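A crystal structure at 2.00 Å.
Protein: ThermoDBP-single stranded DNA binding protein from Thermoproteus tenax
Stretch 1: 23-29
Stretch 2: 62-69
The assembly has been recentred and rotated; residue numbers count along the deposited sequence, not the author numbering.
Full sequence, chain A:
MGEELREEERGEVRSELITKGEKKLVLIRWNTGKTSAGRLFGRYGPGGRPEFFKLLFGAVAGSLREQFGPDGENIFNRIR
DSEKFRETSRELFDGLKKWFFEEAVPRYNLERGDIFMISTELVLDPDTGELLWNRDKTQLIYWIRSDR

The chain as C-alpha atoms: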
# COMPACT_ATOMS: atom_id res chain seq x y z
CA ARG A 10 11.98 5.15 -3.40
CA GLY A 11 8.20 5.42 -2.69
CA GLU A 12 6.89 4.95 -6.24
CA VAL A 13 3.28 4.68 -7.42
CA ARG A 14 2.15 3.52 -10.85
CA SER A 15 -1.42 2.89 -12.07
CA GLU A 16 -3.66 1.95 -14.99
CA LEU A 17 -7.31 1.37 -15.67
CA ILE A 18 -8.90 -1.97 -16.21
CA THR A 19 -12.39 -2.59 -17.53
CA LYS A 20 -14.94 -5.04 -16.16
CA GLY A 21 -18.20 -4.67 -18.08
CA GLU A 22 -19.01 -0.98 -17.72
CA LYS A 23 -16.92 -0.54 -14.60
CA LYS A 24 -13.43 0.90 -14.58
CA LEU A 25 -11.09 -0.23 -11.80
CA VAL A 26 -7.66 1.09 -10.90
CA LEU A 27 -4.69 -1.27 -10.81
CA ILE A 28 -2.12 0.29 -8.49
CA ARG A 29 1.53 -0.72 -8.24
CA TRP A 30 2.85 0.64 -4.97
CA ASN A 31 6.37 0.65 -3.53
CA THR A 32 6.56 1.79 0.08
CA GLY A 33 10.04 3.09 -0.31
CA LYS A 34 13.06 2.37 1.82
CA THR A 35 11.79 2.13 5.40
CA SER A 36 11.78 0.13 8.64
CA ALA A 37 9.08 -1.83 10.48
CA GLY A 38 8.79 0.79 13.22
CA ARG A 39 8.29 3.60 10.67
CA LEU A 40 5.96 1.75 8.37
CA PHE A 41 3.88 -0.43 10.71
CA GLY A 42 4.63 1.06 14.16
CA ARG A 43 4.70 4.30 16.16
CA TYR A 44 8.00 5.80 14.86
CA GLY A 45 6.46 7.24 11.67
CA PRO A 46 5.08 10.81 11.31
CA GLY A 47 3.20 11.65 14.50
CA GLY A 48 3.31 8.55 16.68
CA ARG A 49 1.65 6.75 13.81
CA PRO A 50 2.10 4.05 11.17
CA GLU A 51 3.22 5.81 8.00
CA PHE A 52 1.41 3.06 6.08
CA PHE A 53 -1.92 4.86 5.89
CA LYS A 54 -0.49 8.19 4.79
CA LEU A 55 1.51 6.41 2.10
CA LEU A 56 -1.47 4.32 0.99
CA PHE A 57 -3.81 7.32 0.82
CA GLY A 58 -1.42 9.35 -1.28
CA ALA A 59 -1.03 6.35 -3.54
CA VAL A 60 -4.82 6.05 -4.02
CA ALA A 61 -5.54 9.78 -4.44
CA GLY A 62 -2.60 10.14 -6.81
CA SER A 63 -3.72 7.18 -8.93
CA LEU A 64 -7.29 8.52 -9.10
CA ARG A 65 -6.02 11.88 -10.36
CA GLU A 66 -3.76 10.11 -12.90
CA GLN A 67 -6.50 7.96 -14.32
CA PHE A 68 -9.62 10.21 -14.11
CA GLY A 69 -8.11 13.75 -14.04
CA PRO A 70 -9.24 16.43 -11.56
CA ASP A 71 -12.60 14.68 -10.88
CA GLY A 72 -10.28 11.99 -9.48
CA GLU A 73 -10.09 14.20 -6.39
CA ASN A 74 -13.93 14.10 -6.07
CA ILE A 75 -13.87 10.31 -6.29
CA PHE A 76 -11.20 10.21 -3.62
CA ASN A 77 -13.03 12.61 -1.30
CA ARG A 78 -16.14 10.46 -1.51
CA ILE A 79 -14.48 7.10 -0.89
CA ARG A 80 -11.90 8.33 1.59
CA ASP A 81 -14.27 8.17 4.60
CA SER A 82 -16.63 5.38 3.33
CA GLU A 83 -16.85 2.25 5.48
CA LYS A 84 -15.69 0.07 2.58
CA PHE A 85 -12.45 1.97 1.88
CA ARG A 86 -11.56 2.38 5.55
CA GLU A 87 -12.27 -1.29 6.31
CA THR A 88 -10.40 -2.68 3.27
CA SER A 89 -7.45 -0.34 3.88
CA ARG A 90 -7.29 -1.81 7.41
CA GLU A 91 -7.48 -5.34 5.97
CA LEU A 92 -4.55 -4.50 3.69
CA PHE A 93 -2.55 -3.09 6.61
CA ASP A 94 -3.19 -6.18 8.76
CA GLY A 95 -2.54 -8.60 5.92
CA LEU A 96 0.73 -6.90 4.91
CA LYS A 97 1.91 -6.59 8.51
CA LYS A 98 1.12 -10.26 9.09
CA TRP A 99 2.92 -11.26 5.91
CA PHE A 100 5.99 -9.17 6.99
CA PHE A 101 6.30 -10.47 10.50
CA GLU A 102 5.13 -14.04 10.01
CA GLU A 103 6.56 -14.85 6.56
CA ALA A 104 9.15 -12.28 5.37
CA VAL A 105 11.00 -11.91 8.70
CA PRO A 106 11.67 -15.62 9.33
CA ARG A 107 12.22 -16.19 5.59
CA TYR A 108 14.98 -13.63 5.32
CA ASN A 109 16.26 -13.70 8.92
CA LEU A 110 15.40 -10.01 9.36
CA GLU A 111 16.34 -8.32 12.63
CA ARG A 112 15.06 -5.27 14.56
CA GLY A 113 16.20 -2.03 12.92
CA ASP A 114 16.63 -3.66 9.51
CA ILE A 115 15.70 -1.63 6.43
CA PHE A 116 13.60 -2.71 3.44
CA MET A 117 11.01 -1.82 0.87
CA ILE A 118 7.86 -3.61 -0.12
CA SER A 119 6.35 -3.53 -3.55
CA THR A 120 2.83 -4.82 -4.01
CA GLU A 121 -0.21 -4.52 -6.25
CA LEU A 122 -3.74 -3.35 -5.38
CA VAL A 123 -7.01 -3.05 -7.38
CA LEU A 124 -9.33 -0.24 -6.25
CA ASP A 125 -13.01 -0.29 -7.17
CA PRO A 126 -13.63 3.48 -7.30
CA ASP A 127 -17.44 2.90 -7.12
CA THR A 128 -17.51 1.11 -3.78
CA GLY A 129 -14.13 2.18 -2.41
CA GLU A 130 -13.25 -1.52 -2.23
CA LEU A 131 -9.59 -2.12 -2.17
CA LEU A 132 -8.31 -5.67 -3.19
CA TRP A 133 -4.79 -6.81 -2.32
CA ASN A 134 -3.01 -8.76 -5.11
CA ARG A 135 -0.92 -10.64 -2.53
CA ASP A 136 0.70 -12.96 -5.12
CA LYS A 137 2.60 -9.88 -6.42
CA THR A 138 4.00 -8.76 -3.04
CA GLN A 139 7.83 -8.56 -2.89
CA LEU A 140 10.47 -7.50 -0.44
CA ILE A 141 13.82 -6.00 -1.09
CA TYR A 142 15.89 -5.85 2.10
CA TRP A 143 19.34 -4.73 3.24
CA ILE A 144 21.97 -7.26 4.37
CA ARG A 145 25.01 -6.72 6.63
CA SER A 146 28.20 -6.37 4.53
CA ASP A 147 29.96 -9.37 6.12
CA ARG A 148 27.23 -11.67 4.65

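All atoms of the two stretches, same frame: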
# COMPACT_ATOMS: atom_id res chain seq x y z
N LYS A 23 -17.60 -1.09 -15.75
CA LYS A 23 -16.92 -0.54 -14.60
C LYS A 23 -15.43 -0.39 -14.90
O LYS A 23 -14.83 -1.24 -15.54
CB LYS A 23 -17.14 -1.41 -13.36
CG LYS A 23 -18.62 -1.86 -13.09
CD LYS A 23 -19.48 -0.81 -12.31
CE LYS A 23 -20.85 -1.37 -11.84
NZ LYS A 23 -21.69 -1.85 -12.97
N LYS A 24 -14.85 0.72 -14.49
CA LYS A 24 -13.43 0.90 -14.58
C LYS A 24 -12.85 0.72 -13.18
O LYS A 24 -13.34 1.30 -12.23
CB LYS A 24 -13.12 2.30 -15.08
CG LYS A 24 -13.61 2.57 -16.46
CD LYS A 24 -12.64 2.04 -17.50
CE LYS A 24 -12.93 2.63 -18.90
NZ LYS A 24 -13.84 1.75 -19.66
N LEU A 25 -11.82 -0.10 -13.06
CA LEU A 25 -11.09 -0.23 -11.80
C LEU A 25 -9.68 0.30 -11.99
O LEU A 25 -9.21 0.45 -13.12
CB LEU A 25 -11.08 -1.68 -11.32
CG LEU A 25 -12.51 -2.22 -11.11
CD1 LEU A 25 -12.83 -3.18 -12.20
CD2 LEU A 25 -12.64 -2.94 -9.78
N VAL A 26 -9.01 0.56 -10.87
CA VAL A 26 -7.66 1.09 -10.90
C VAL A 26 -6.71 0.05 -10.35
O VAL A 26 -6.78 -0.33 -9.18
CB VAL A 26 -7.54 2.40 -10.09
CG1 VAL A 26 -6.14 3.02 -10.29
CG2 VAL A 26 -8.64 3.42 -10.53
N LEU A 27 -5.83 -0.44 -11.23
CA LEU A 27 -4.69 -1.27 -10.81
C LEU A 27 -3.57 -0.37 -10.31
O LEU A 27 -3.10 0.49 -11.05
CB LEU A 27 -4.21 -2.14 -11.96
CG LEU A 27 -3.02 -3.06 -11.73
CD1 LEU A 27 -3.22 -3.99 -10.54
CD2 LEU A 27 -2.77 -3.87 -12.97
N ILE A 28 -3.15 -0.55 -9.06
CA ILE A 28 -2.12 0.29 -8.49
C ILE A 28 -0.90 -0.56 -8.11
O ILE A 28 -1.01 -1.55 -7.40
CB ILE A 28 -2.61 1.02 -7.26
CG1 ILE A 28 -3.85 1.86 -7.58
CG2 ILE A 28 -1.50 1.90 -6.68
CD1 ILE A 28 -4.34 2.61 -6.40
N ARG A 29 0.26 -0.14 -8.61
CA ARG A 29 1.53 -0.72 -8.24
C ARG A 29 2.17 0.24 -7.26
O ARG A 29 2.43 1.39 -7.61
CB ARG A 29 2.43 -0.90 -9.46
CG ARG A 29 1.87 -1.91 -10.47
CD ARG A 29 2.62 -1.93 -11.79
NE ARG A 29 1.83 -2.69 -12.77
CZ ARG A 29 1.34 -2.23 -13.93
NH1 ARG A 29 1.57 -0.99 -14.34
NH2 ARG A 29 0.64 -3.06 -14.70
N GLY A 62 -3.46 9.92 -5.66
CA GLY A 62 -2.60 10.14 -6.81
C GLY A 62 -3.00 9.32 -8.03
O GLY A 62 -3.08 9.85 -9.12
N SER A 63 -3.27 8.03 -7.83
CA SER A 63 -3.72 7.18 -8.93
C SER A 63 -5.09 7.63 -9.49
O SER A 63 -5.32 7.59 -10.69
CB SER A 63 -3.77 5.71 -8.53
OG SER A 63 -2.50 5.27 -8.07
N LEU A 64 -6.00 8.07 -8.62
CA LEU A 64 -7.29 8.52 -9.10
C LEU A 64 -7.18 9.77 -9.98
O LEU A 64 -7.84 9.87 -11.01
CB LEU A 64 -8.25 8.74 -7.93
CG LEU A 64 -8.82 7.45 -7.31
CD1 LEU A 64 -9.41 7.73 -5.97
CD2 LEU A 64 -9.85 6.74 -8.21
N ARG A 65 -6.34 10.71 -9.56
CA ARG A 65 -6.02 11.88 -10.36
C ARG A 65 -5.40 11.52 -11.70
O ARG A 65 -5.78 12.09 -12.71
CB ARG A 65 -5.06 12.80 -9.60
CG ARG A 65 -5.69 13.49 -8.44
CD ARG A 65 -4.78 14.59 -7.85
NE ARG A 65 -4.92 14.63 -6.39
CZ ARG A 65 -4.06 14.12 -5.51
NH1 ARG A 65 -2.91 13.55 -5.92
NH2 ARG A 65 -4.33 14.21 -4.21
N GLU A 66 -4.43 10.60 -11.67
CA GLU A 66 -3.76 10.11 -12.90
C GLU A 66 -4.77 9.59 -13.90
O GLU A 66 -4.84 10.03 -15.06
CB GLU A 66 -2.80 8.97 -12.57
CG GLU A 66 -1.41 9.38 -12.23
CD GLU A 66 -0.57 9.61 -13.47
OE1 GLU A 66 -0.54 8.72 -14.36
OE2 GLU A 66 0.07 10.69 -13.56
N GLN A 67 -5.59 8.65 -13.43
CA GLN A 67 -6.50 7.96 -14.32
C GLN A 67 -7.77 8.73 -14.73
O GLN A 67 -8.22 8.58 -15.87
CB GLN A 67 -6.86 6.59 -13.75
CG GLN A 67 -5.64 5.68 -13.59
CD GLN A 67 -4.76 5.66 -14.82
OE1 GLN A 67 -5.25 5.67 -15.96
NE2 GLN A 67 -3.45 5.60 -14.61
N PHE A 68 -8.34 9.52 -13.83
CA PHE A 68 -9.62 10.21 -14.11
C PHE A 68 -9.53 11.75 -14.19
O PHE A 68 -10.56 12.41 -14.30
CB PHE A 68 -10.65 9.85 -13.05
CG PHE A 68 -10.95 8.40 -12.99
CD1 PHE A 68 -11.74 7.80 -13.96
CD2 PHE A 68 -10.44 7.62 -11.95
CE1 PHE A 68 -12.02 6.44 -13.92
CE2 PHE A 68 -10.71 6.26 -11.88
CZ PHE A 68 -11.52 5.66 -12.86
N GLY A 69 -8.32 12.30 -14.07
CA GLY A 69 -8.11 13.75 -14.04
C GLY A 69 -8.59 14.42 -12.75
O GLY A 69 -8.69 13.76 -11.73

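Helix 62-68 packs across strand 23-29 with 9.6 Å between axes at closest approach and 126° between their N-to-C directions. No hydrogen bond links the two stretches, so the contact rests on side-chain packing, which buries 254 Å² in total.

Gly 62 opens the stretch without reaching the strand; its O accepts the helical bond from Glu 66 N (3.0 Å). Ser 63 and Ile 28 have the nearest CA atoms across the stretches, 7.1 Å apart. The CB of Ser 63 points toward the strand and sits 4.0 Å from Val 26 CG1, while its OG lies 3.6 Å from Ile 28 CD1. A small side chain suits this narrow gap, and the buried OG is hydrogen-bonded elsewhere in the structure.

Leu 64 leaves its backbone sideways, yet its CD2 comes to 4.2 Å from Val 26 CG2. Arg 65 and Glu 66 are exposed and out of reach of the strand, as suits their charge. One turn after Ser 63, Gln 67 again points toward the strand, its aliphatic CG 4.3 Å from Val 26 CG1.

Phe 68, with chi1 at -60°, brings CE2 to 3.8 Å from Val 26 CG2; its ring edge meets Lys 24, CZ to CB 4.3 Å, an aliphatic contact that lets the lysine's end lead away from the helix. Val 26 thus touches four helix residues through its two methyls; buried, with 76 Å² covered, it suits the apolar Leu 64 and Phe 68. Gly 69, the first residue after the helix, has positive phi (71°), which by itself favours glycine.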